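Local coordinates for DUF1881 domain-containing protein (Neurospora crassa, PDB 5Z6D) that carries a betagamma-crystallin domain whose calcium-binding site is rendered inoperative by its interface with an Ig-like domain, at residues A[103-115]-A[145-158]. The protein carries 1 engineered substitution. Residues are numbered along the deposited sequence; the frame is centred on the assembly and turned at random.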
loop_
_atom_site.group_PDB
_atom_site.type_symbol
_atom_site.label_atom_id
_atom_site.label_comp_id
_atom_site.label_asym_id
_atom_site.label_seq_id
_atom_site.Cartn_x
_atom_site.Cartn_y
_atom_site.Cartn_z
ATOM N N GLY A 103 -16.072 4.988 18.610
ATOM C CA GLY A 103 -14.972 4.431 19.375
ATOM C C GLY A 103 -13.792 5.369 19.549
ATOM O O GLY A 103 -13.686 6.398 18.870
ATOM N N ALA A 104 -12.903 5.004 20.471
ATOM C CA ALA A 104 -11.656 5.729 20.685
ATOM C C ALA A 104 -10.707 5.500 19.518
ATOM O O ALA A 104 -10.864 4.545 18.758
ATOM C CB ALA A 104 -11.000 5.291 21.996
ATOM N N ASP A 105 -9.727 6.384 19.369
ATOM C CA ASP A 105 -8.666 6.154 18.401
ATOM C C ASP A 105 -8.018 4.801 18.635
ATOM O O ASP A 105 -7.685 4.453 19.771
ATOM C CB ASP A 105 -7.613 7.252 18.482
ATOM C CG ASP A 105 -8.068 8.524 17.837
ATOM O OD1 ASP A 105 -9.266 8.609 17.480
ATOM O OD2 ASP A 105 -7.226 9.434 17.685
ATOM N N LYS A 106 -7.867 4.048 17.550
ATOM C CA LYS A 106 -7.236 2.731 17.544
ATOM C C LYS A 106 -8.027 1.701 18.340
ATOM O O LYS A 106 -7.486 0.665 18.698
ATOM C CB LYS A 106 -5.795 2.794 18.080
ATOM C CG LYS A 106 -4.931 3.868 17.413
ATOM C CD LYS A 106 -3.461 3.757 17.809
ATOM C CE LYS A 106 -2.823 2.515 17.214
ATOM N NZ LYS A 106 -1.343 2.527 17.371
ATOM N N GLN A 107 -9.300 1.972 18.597
ATOM C CA GLN A 107 -10.106 0.983 19.317
ATOM C C GLN A 107 -10.313 -0.270 18.468
ATOM O O GLN A 107 -10.390 -1.385 18.997
ATOM C CB GLN A 107 -11.455 1.560 19.724
ATOM C CG GLN A 107 -12.316 0.538 20.462
ATOM C CD GLN A 107 -13.569 1.133 21.070
ATOM O OE1 GLN A 107 -13.637 2.329 21.353
ATOM N NE2 GLN A 107 -14.576 0.290 21.280
ATOM N N TYR A 108 -10.403 -0.092 17.154
ATOM C CA TYR A 108 -10.625 -1.220 16.249
ATOM C C TYR A 108 -9.437 -1.411 15.347
ATOM O O TYR A 108 -8.755 -0.447 14.998
ATOM C CB TYR A 108 -11.893 -1.008 15.410
ATOM C CG TYR A 108 -13.129 -0.884 16.270
ATOM C CD1 TYR A 108 -13.724 -2.009 16.816
ATOM C CD2 TYR A 108 -13.693 0.362 16.549
ATOM C CE1 TYR A 108 -14.852 -1.905 17.618
ATOM C CE2 TYR A 108 -14.818 0.473 17.346
ATOM C CZ TYR A 108 -15.392 -0.668 17.879
ATOM O OH TYR A 108 -16.514 -0.572 18.671
ATOM N N SER A 109 -9.173 -2.665 14.993
ATOM C CA SER A 109 -8.140 -2.967 14.006
ATOM C C SER A 109 -8.735 -3.705 12.833
ATOM O O SER A 109 -9.681 -4.496 12.982
ATOM C CB SER A 109 -7.003 -3.781 14.628
ATOM O OG SER A 109 -7.453 -5.036 15.131
ATOM N N LEU A 110 -8.163 -3.420 11.669
ATOM C CA LEU A 110 -8.444 -4.117 10.440
ATOM C C LEU A 110 -7.136 -4.770 9.988
ATOM O O LEU A 110 -6.190 -4.087 9.594
ATOM C CB LEU A 110 -8.979 -3.154 9.395
ATOM C CG LEU A 110 -9.160 -3.714 7.993
ATOM C CD1 LEU A 110 -10.254 -4.769 7.988
ATOM C CD2 LEU A 110 -9.502 -2.558 7.053
ATOM N N LYS A 111 -7.068 -6.089 10.121
ATOM C CA LYS A 111 -5.924 -6.853 9.666
ATOM C C LYS A 111 -6.185 -7.342 8.255
ATOM O O LYS A 111 -7.232 -7.944 7.982
ATOM C CB LYS A 111 -5.664 -8.039 10.606
ATOM C CG LYS A 111 -4.468 -8.897 10.223
ATOM C CD LYS A 111 -4.367 -10.121 11.138
ATOM C CE LYS A 111 -3.209 -11.010 10.738
ATOM N NZ LYS A 111 -3.369 -12.393 11.265
ATOM N N VAL A 112 -5.234 -7.080 7.361
ATOM C CA VAL A 112 -5.381 -7.437 5.970
ATOM C C VAL A 112 -4.212 -8.336 5.603
ATOM O O VAL A 112 -3.065 -7.900 5.639
ATOM C CB VAL A 112 -5.395 -6.181 5.063
ATOM C CG1 VAL A 112 -5.602 -6.581 3.624
ATOM C CG2 VAL A 112 -6.488 -5.213 5.489
ATOM N N ASP A 113 -4.490 -9.605 5.305
ATOM C CA ASP A 113 -3.404 -10.554 5.102
ATOM C C ASP A 113 -2.923 -10.555 3.664
ATOM O O ASP A 113 -3.102 -11.536 2.942
ATOM C CB ASP A 113 -3.838 -11.965 5.496
ATOM C CG ASP A 113 -3.617 -12.252 6.962
ATOM O OD1 ASP A 113 -2.932 -11.446 7.629
ATOM O OD2 ASP A 113 -4.118 -13.292 7.443
ATOM N N ALA A 114 -2.326 -9.446 3.243
ATOM C CA ALA A 114 -1.863 -9.309 1.874
ATOM C C ALA A 114 -0.657 -10.196 1.608
ATOM O O ALA A 114 0.391 -10.040 2.235
ATOM C CB ALA A 114 -1.518 -7.870 1.589
ATOM N N ARG A 115 -0.794 -11.117 0.664
ATOM C CA ARG A 115 0.261 -12.096 0.481
ATOM C C ARG A 115 1.415 -11.536 -0.349
ATOM O O ARG A 115 2.539 -12.036 -0.252
ATOM C CB ARG A 115 -0.307 -13.370 -0.140
ATOM C CG ARG A 115 -1.295 -14.070 0.784
ATOM C CD ARG A 115 -1.781 -15.392 0.213
ATOM N NE ARG A 115 -0.795 -16.461 0.356
ATOM C CZ ARG A 115 -1.085 -17.757 0.274
ATOM N NH1 ARG A 115 -2.336 -18.147 0.063
ATOM N NH2 ARG A 115 -0.127 -18.665 0.410
ATOM N N THR A 145 -8.139 -11.395 -0.464
ATOM C CA THR A 145 -7.267 -11.188 0.684
ATOM C C THR A 145 -8.077 -11.265 1.969
ATOM O O THR A 145 -9.115 -10.619 2.103
ATOM C CB THR A 145 -6.538 -9.826 0.595
ATOM O OG1 THR A 145 -5.746 -9.799 -0.597
ATOM C CG2 THR A 145 -5.645 -9.624 1.794
ATOM N N ALA A 146 -7.619 -12.077 2.915
ATOM C CA ALA A 146 -8.381 -12.258 4.148
ATOM C C ALA A 146 -8.354 -10.991 4.988
ATOM O O ALA A 146 -7.334 -10.302 5.044
ATOM C CB ALA A 146 -7.832 -13.428 4.939
ATOM N N VAL A 147 -9.475 -10.686 5.640
ATOM C CA VAL A 147 -9.519 -9.541 6.548
ATOM C C VAL A 147 -10.137 -9.913 7.899
ATOM O O VAL A 147 -10.979 -10.822 8.002
ATOM C CB VAL A 147 -10.311 -8.339 5.967
ATOM C CG1 VAL A 147 -9.632 -7.776 4.711
ATOM C CG2 VAL A 147 -11.739 -8.726 5.669
ATOM N N TYR A 148 -9.713 -9.201 8.942
ATOM C CA TYR A 148 -10.161 -9.494 10.306
ATOM C C TYR A 148 -10.388 -8.177 11.021
ATOM O O TYR A 148 -9.494 -7.335 11.069
ATOM C CB TYR A 148 -9.131 -10.337 11.082
ATOM C CG TYR A 148 -8.651 -11.585 10.361
ATOM C CD1 TYR A 148 -9.168 -12.840 10.682
ATOM C CD2 TYR A 148 -7.674 -11.509 9.363
ATOM C CE1 TYR A 148 -8.732 -13.982 10.017
ATOM C CE2 TYR A 148 -7.242 -12.642 8.696
ATOM C CZ TYR A 148 -7.770 -13.870 9.025
ATOM O OH TYR A 148 -7.332 -14.997 8.358
ATOM N N VAL A 149 -11.581 -8.005 11.574
ATOM C CA VAL A 149 -11.945 -6.782 12.271
ATOM C C VAL A 149 -12.102 -7.083 13.743
ATOM O O VAL A 149 -12.986 -7.883 14.132
ATOM C CB VAL A 149 -13.256 -6.184 11.769
ATOM C CG1 VAL A 149 -13.513 -4.843 12.474
ATOM C CG2 VAL A 149 -13.226 -6.015 10.252
ATOM N N ARG A 150 -11.269 -6.431 14.555
ATOM C CA ARG A 150 -11.227 -6.732 15.980
ATOM C C ARG A 150 -11.412 -5.489 16.830
ATOM O O ARG A 150 -10.946 -4.415 16.463
ATOM C CB ARG A 150 -9.897 -7.394 16.333
ATOM C CG ARG A 150 -9.895 -8.094 17.657
ATOM C CD ARG A 150 -8.489 -8.547 17.995
ATOM N NE ARG A 150 -8.455 -9.346 19.222
ATOM C CZ ARG A 150 -7.337 -9.742 19.819
ATOM N NH1 ARG A 150 -6.160 -9.399 19.311
ATOM N NH2 ARG A 150 -7.396 -10.471 20.928
ATOM N N ASP A 151 -12.095 -5.625 17.960
ATOM C CA ASP A 151 -12.085 -4.573 18.973
ATOM C C ASP A 151 -10.852 -4.817 19.834
ATOM O O ASP A 151 -10.776 -5.811 20.544
ATOM C CB ASP A 151 -13.366 -4.582 19.811
ATOM C CG ASP A 151 -13.412 -3.445 20.850
ATOM O OD1 ASP A 151 -12.390 -3.167 21.513
ATOM O OD2 ASP A 151 -14.487 -2.829 21.011
ATOM N N GLU A 152 -9.888 -3.906 19.763
ATOM C CA GLU A 152 -8.594 -4.100 20.407
ATOM C C GLU A 152 -8.657 -3.969 21.921
ATOM O O GLU A 152 -7.812 -4.514 22.635
ATOM C CB GLU A 152 -7.577 -3.102 19.851
ATOM C CG GLU A 152 -7.176 -3.387 18.415
ATOM C CD GLU A 152 -6.183 -4.530 18.308
ATOM O OE1 GLU A 152 -5.276 -4.615 19.164
ATOM O OE2 GLU A 152 -6.303 -5.345 17.374
ATOM N N HIS A 153 -9.637 -3.223 22.404
ATOM C CA HIS A 153 -9.810 -3.062 23.843
ATOM C C HIS A 153 -10.293 -4.370 24.442
ATOM O O HIS A 153 -9.645 -4.948 25.319
ATOM C CB HIS A 153 -10.800 -1.942 24.147
ATOM C CG HIS A 153 -10.345 -0.593 23.688
ATOM N ND1 HIS A 153 -11.152 0.522 23.742
ATOM C CD2 HIS A 153 -9.165 -0.181 23.166
ATOM C CE1 HIS A 153 -10.489 1.565 23.272
ATOM N NE2 HIS A 153 -9.281 1.165 22.918
ATOM N N SER A 154 -11.429 -4.842 23.940
ATOM C CA SER A 154 -12.062 -6.038 24.481
ATOM C C SER A 154 -11.393 -7.318 23.977
ATOM O O SER A 154 -11.380 -8.330 24.679
ATOM C CB SER A 154 -13.559 -6.042 24.143
ATOM O OG SER A 154 -13.792 -6.211 22.751
ATOM N N GLY A 155 -10.832 -7.272 22.769
ATOM C CA GLY A 155 -10.178 -8.428 22.179
ATOM C C GLY A 155 -11.112 -9.195 21.263
ATOM O O GLY A 155 -10.692 -10.098 20.551
ATOM N N VAL A 156 -12.384 -8.813 21.288
ATOM C CA VAL A 156 -13.445 -9.502 20.559
ATOM C C VAL A 156 -13.444 -9.202 19.063
ATOM O O VAL A 156 -13.369 -8.041 18.655
ATOM C CB VAL A 156 -14.827 -9.130 21.126
ATOM C CG1 VAL A 156 -15.923 -9.939 20.441
ATOM C CG2 VAL A 156 -14.861 -9.350 22.633
ATOM N N TYR A 157 -13.545 -10.248 18.251
ATOM C CA TYR A 157 -13.632 -10.063 16.809
ATOM C C TYR A 157 -15.030 -9.640 16.385
ATOM O O TYR A 157 -16.026 -10.274 16.731
ATOM C CB TYR A 157 -13.202 -11.330 16.066
ATOM C CG TYR A 157 -11.705 -11.436 15.989
ATOM C CD1 TYR A 157 -11.001 -10.731 15.022
ATOM C CD2 TYR A 157 -10.986 -12.190 16.915
ATOM C CE1 TYR A 157 -9.631 -10.793 14.953
ATOM C CE2 TYR A 157 -9.611 -12.263 16.853
ATOM C CZ TYR A 157 -8.936 -11.554 15.873
ATOM O OH TYR A 157 -7.564 -11.607 15.793
ATOM N N ILE A 158 -15.088 -8.544 15.640
ATOM C CA ILE A 158 -16.345 -8.049 15.125
ATOM C C ILE A 158 -16.690 -8.857 13.904
ATOM O O ILE A 158 -17.833 -9.286 13.723
ATOM C CB ILE A 158 -16.273 -6.576 14.726
ATOM C CG1 ILE A 158 -15.995 -5.692 15.934
ATOM C CG2 ILE A 158 -17.562 -6.137 14.021
ATOM C CD1 ILE A 158 -16.081 -4.232 15.593
HETATM O O HOH W 1 -7.799 2.692 21.713
HETATM O O HOH W 2 -7.810 -7.289 13.608
HETATM O O HOH W 3 -5.028 -13.448 2.454
HETATM O O HOH W 4 -5.455 -15.193 6.720
HETATM O O HOH W 5 -3.405 -11.544 -0.783
#
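Gln107 CG lies over one face of the His153 ring, a CH-pi contact 3.6 Å from CG to the ring centroid, and Ala104 CB meets the same ring at its edge. That CG also sits over one face of the Tyr108 ring, toward the rim; Arg150 O is near the Tyr108 plane at the edge, and Tyr108 CE1 touches Ile158 CD1 at 3.3 Å. Tyr148 has Lys111 O at its edge, near the plane. Extended, with CG anti to the backbone N (chi1 179°), the Gln107 chain lets NE2 donate a nearly straight hydrogen bond (3.1 Å, 165°) to Asp151 OD2 from above the carboxylate plane, while OE1 accepts from Ala104 N across the type II turn. With an alanine at Gln107, Asp151 OD2 would probably lose its amide donor, His153 its CH-pi contact and the turn its side-chain tie. Glu152 N donates to Gln107 O, and bending at chi2 (-78°) brings Glu152 OE2 to Ser109 OG, which donates to it (2.5 Å) on the carboxylate's anti side. Strands 108-112 and 145-151 pair antiparallel. Tyr108, Leu110 and Val112 face Phe97 and Phe95 of strand 91-99 in the other sheet of the Ig-like sandwich; strand 108-112 lies between 120-123 and 143-151, and 157-168 follows beyond.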